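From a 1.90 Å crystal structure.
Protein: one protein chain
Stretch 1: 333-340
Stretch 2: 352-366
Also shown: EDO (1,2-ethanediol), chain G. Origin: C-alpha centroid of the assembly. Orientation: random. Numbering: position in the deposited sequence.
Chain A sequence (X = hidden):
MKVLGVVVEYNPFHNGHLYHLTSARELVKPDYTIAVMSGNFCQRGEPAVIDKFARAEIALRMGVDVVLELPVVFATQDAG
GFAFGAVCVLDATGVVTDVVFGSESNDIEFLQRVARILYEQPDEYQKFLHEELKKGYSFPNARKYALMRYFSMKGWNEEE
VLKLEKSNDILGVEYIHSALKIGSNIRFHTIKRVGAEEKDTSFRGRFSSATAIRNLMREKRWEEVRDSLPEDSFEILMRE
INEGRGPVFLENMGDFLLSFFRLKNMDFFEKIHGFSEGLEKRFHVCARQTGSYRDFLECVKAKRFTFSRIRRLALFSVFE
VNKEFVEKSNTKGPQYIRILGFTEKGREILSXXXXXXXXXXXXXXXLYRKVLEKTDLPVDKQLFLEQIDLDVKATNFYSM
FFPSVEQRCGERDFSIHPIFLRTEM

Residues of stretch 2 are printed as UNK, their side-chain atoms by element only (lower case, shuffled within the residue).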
# COMPACT_ATOMS: atom_id res chain seq x y z
N GLY A 333 13.80 -16.62 17.65
CA GLY A 333 12.67 -16.25 18.48
C GLY A 333 12.48 -14.75 18.64
O GLY A 333 13.17 -13.94 18.00
N PRO A 334 11.53 -14.36 19.50
CA PRO A 334 11.30 -12.97 19.90
C PRO A 334 12.52 -12.41 20.60
O PRO A 334 13.19 -13.14 21.33
CB PRO A 334 10.10 -13.07 20.87
CG PRO A 334 10.23 -14.47 21.44
CD PRO A 334 10.67 -15.30 20.24
N GLN A 335 12.85 -11.15 20.33
CA GLN A 335 14.02 -10.54 20.93
C GLN A 335 13.67 -9.64 22.12
O GLN A 335 14.56 -9.04 22.72
CB GLN A 335 14.80 -9.76 19.86
CG GLN A 335 15.31 -10.67 18.72
CD GLN A 335 16.22 -11.79 19.22
OE1 GLN A 335 17.25 -11.52 19.82
NE2 GLN A 335 15.83 -13.05 18.98
N TYR A 336 12.39 -9.53 22.48
CA TYR A 336 12.01 -8.67 23.61
C TYR A 336 10.71 -9.17 24.23
O TYR A 336 9.94 -9.90 23.60
CB TYR A 336 11.81 -7.18 23.16
CG TYR A 336 10.92 -7.10 21.94
CD1 TYR A 336 9.53 -7.08 22.06
CD2 TYR A 336 11.46 -7.11 20.66
CE1 TYR A 336 8.71 -7.05 20.94
CE2 TYR A 336 10.65 -7.08 19.54
CZ TYR A 336 9.28 -7.04 19.67
OH TYR A 336 8.50 -7.03 18.53
N ILE A 337 10.48 -8.75 25.46
CA ILE A 337 9.20 -8.97 26.10
C ILE A 337 8.47 -7.64 26.18
O ILE A 337 8.91 -6.74 26.90
CB ILE A 337 9.38 -9.56 27.51
CG1 ILE A 337 10.03 -10.94 27.43
CG2 ILE A 337 8.01 -9.66 28.19
CD1 ILE A 337 10.67 -11.42 28.75
N ARG A 338 7.37 -7.51 25.46
CA ARG A 338 6.60 -6.26 25.46
C ARG A 338 5.49 -6.34 26.52
O ARG A 338 4.66 -7.22 26.46
CB ARG A 338 5.98 -5.98 24.08
CG ARG A 338 4.95 -4.82 24.06
CD ARG A 338 5.62 -3.44 23.98
NE ARG A 338 4.63 -2.35 24.00
CZ ARG A 338 4.00 -1.91 22.92
NH1 ARG A 338 4.26 -2.45 21.73
NH2 ARG A 338 3.12 -0.92 23.02
N ILE A 339 5.49 -5.41 27.47
CA ILE A 339 4.45 -5.37 28.50
C ILE A 339 3.29 -4.52 28.01
O ILE A 339 3.48 -3.33 27.77
CB ILE A 339 4.94 -4.75 29.83
CG1 ILE A 339 6.23 -5.42 30.34
CG2 ILE A 339 3.82 -4.75 30.88
CD1 ILE A 339 6.16 -6.89 30.49
N LEU A 340 2.12 -5.12 27.79
CA LEU A 340 0.93 -4.35 27.44
C LEU A 340 0.14 -3.87 28.65
O LEU A 340 -0.61 -2.90 28.55
CB LEU A 340 0.01 -5.16 26.53
CG LEU A 340 0.55 -5.47 25.13
CD1 LEU A 340 -0.45 -6.34 24.42
CD2 LEU A 340 0.85 -4.17 24.31
N UNK A 352 10.17 -9.45 39.65
CA UNK A 352 10.99 -10.66 39.59
C UNK A 352 11.46 -10.95 38.16
O UNK A 352 12.60 -11.34 37.96
c UNK A 352 11.06 -13.13 40.28
c UNK A 352 12.22 -12.89 41.25
c UNK A 352 10.22 -14.29 40.75
c UNK A 352 10.21 -11.86 40.14
N UNK A 353 10.57 -10.75 37.19
CA UNK A 353 10.95 -10.88 35.78
C UNK A 353 12.13 -10.00 35.42
O UNK A 353 12.99 -10.41 34.64
c UNK A 353 7.97 -10.56 32.38
c UNK A 353 8.70 -11.63 34.82
s UNK A 353 7.23 -11.10 33.92
c UNK A 353 9.77 -10.55 34.86
N UNK A 354 12.18 -8.79 35.98
CA UNK A 354 13.30 -7.91 35.65
C UNK A 354 14.62 -8.53 36.11
O UNK A 354 15.66 -8.30 35.49
c UNK A 354 10.38 -3.12 34.52
n UNK A 354 11.25 -3.21 33.51
c UNK A 354 13.12 -6.53 36.26
c UNK A 354 11.94 -5.75 35.64
n UNK A 354 9.21 -2.53 34.32
c UNK A 354 11.95 -4.28 36.04
n UNK A 354 10.68 -3.62 35.72
N UNK A 355 14.57 -9.33 37.16
CA UNK A 355 15.78 -10.03 37.60
C UNK A 355 16.03 -11.31 36.80
O UNK A 355 17.18 -11.67 36.55
c UNK A 355 15.70 -10.38 39.10
n UNK A 355 14.01 -7.71 42.38
c UNK A 355 15.55 -9.16 40.02
c UNK A 355 15.31 -8.44 42.46
c UNK A 355 15.40 -9.62 41.48
N UNK A 356 14.97 -12.04 36.48
CA UNK A 356 15.13 -13.37 35.90
C UNK A 356 14.95 -13.52 34.38
O UNK A 356 15.25 -14.57 33.82
c UNK A 356 13.65 -15.67 38.67
n UNK A 356 15.52 -16.21 40.27
c UNK A 356 14.05 -15.96 40.12
c UNK A 356 14.16 -14.33 36.60
c UNK A 356 14.41 -14.47 38.10
N UNK A 357 14.49 -12.47 33.71
CA UNK A 357 14.09 -12.63 32.31
C UNK A 357 15.30 -12.82 31.41
O UNK A 357 16.38 -12.33 31.71
c UNK A 357 13.28 -11.45 31.83
N UNK A 358 15.11 -13.55 30.31
CA UNK A 358 16.18 -13.82 29.36
C UNK A 358 16.10 -12.92 28.14
O UNK A 358 16.92 -13.05 27.24
c UNK A 358 15.95 -16.32 30.03
c UNK A 358 16.14 -15.29 28.91
n UNK A 358 15.11 -20.06 30.05
c UNK A 358 15.11 -18.66 30.55
c UNK A 358 15.55 -17.69 29.46
N UNK A 359 15.08 -12.06 28.08
CA UNK A 359 14.95 -11.06 27.01
C UNK A 359 14.73 -9.70 27.65
O UNK A 359 14.17 -9.63 28.74
c UNK A 359 13.77 -11.39 26.08
c UNK A 359 13.83 -12.64 25.20
c UNK A 359 12.50 -12.85 24.47
c UNK A 359 14.97 -12.49 24.20
N UNK A 360 15.15 -8.62 26.96
CA UNK A 360 14.92 -7.25 27.45
C UNK A 360 13.43 -6.98 27.62
O UNK A 360 12.64 -7.39 26.77
c UNK A 360 15.85 -8.62 25.67
c UNK A 360 15.51 -6.37 26.34
c UNK A 360 16.46 -7.25 25.63
N UNK A 361 13.05 -6.31 28.70
CA UNK A 361 11.65 -6.00 28.95
C UNK A 361 11.36 -4.57 28.50
O UNK A 361 12.05 -3.63 28.91
c UNK A 361 9.93 -5.62 30.77
c UNK A 361 11.60 -7.91 32.29
c UNK A 361 11.38 -7.66 30.81
c UNK A 361 11.31 -6.18 30.44
N UNK A 362 10.36 -4.41 27.65
CA UNK A 362 9.96 -3.09 27.16
C UNK A 362 8.63 -2.71 27.82
O UNK A 362 7.63 -3.37 27.60
c UNK A 362 11.12 -3.46 24.94
c UNK A 362 9.31 -1.70 25.13
c UNK A 362 9.80 -3.07 25.62
N UNK A 363 8.65 -1.68 28.66
CA UNK A 363 7.43 -1.11 29.23
C UNK A 363 7.16 0.21 28.52
O UNK A 363 6.10 0.43 27.92
c UNK A 363 7.34 -2.19 31.53
o UNK A 363 8.77 -0.31 31.13
c UNK A 363 7.50 -0.88 30.78
N UNK A 364 8.14 1.09 28.59
CA UNK A 364 8.04 2.41 28.00
C UNK A 364 8.58 2.36 26.57
O UNK A 364 9.80 2.33 26.36
c UNK A 364 8.83 3.39 28.86
c UNK A 364 8.56 4.84 28.53
o UNK A 364 8.14 5.18 27.43
n UNK A 364 8.83 5.73 29.50
N UNK A 365 7.68 2.43 25.59
CA UNK A 365 8.09 2.25 24.20
C UNK A 365 9.00 3.39 23.73
O UNK A 365 9.90 3.19 22.92
c UNK A 365 6.87 2.13 23.29
s UNK A 365 7.42 -0.48 22.41
c UNK A 365 6.30 0.70 23.20
c UNK A 365 7.10 -0.12 20.66
N UNK A 366 8.79 4.59 24.27
CA UNK A 366 9.63 5.73 23.90
C UNK A 366 11.09 5.47 24.25
O UNK A 366 11.98 6.15 23.76
o UNK A 366 7.89 7.41 24.10
c UNK A 366 9.16 7.02 24.59
C1 EDO G . 17.69 -13.69 22.13
O1 EDO G . 18.97 -13.57 22.79
C2 EDO G . 17.57 -15.07 21.50
O2 EDO G . 18.09 -15.04 20.15
O HOH W 1 4.54 -1.21 26.53

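Position 352 has four side-chain carbons, forked at the second, and lies on a helix out of reach of stretch 1. It is L352. Position 353 carries two carbons, a sulfur and a last carbon, unbranched. This is M353, whose CE lies 4.3 Å from CG2 of I337. Position 354 has three carbons, a nitrogen, then a carbon bearing two more nitrogens: a guanidinium, so R354. It is exposed and makes no contact. Positions 355 and 356 each show four carbons in a row ending in nitrogen. Both are lysines, K355 and K356, exposed and out of reach.

Position 357 has a single side-chain carbon, 4.0 Å from CD1 of I337. It is A357, the first residue to leave helical angles. Its N still donates to O of M353 at 2.7 Å. Position 358 again has four carbons ending in nitrogen, and the chain leads away from stretch 1. It is K358.

Position 359 has four carbons forked at the second, packed against P334 and I337. The fork makes it L359. Its CD1 is 4.1 Å from CG of P334, and its CB is 4.0 Å from CG1 of I337. An ethanediol, probably from the crystallisation liquor, sits beside it: C1 of EDO is 3.6 Å from CD2 of L359. The same molecule accepts a hydrogen bond at O2 from NE2 of Q335, 3.2 Å.

At position 360 three carbons close a ring onto the backbone nitrogen, so it is P360. Its CD lies 3.2 Å from O of Q335. With no N-H here to meet it, that oxygen is buried without a polar partner.

Position 361 has four carbons forked at the first, one arm two carbons long. This is I361. Its CG2 is 3.7 Å from CG1 of I339, and its CG1 is 4.3 Å from CB of I337. Position 362 has one carbon carrying two more, and is V362. Its CG2 touches CB of Y336 at 4.2 Å.

Position 363 has a carbon bearing one oxygen and one carbon. It is T363, with CG2 3.6 Å from CG1 of I339. Position 364 has two carbons, the second carrying an oxygen and a nitrogen. It points away, and is N364. Position 365 is an unbranched chain of two carbons, sulfur and carbon. This is M365, whose CG covers one face of the R338 guanidinium, 3.5 Å from CZ. Position 366, one carbon then one oxygen, is S366, out of reach.

The contact is a short parallel pairing. N of I337 donates to O of P360 at 2.9 Å, N of V362 to O of I337 at 2.8 Å, and N of I339 to O of V362 at 3.0 Å. All three are nearly straight. I337 and I361 share one sheet face; R338 and V362 share the other. Past the last bond, one water accepts from NE of R338 and donates to O of I339 and O of T363, extending the link.

Stretch 2, residues 352-366: LMRKKAKLPIVTNMS
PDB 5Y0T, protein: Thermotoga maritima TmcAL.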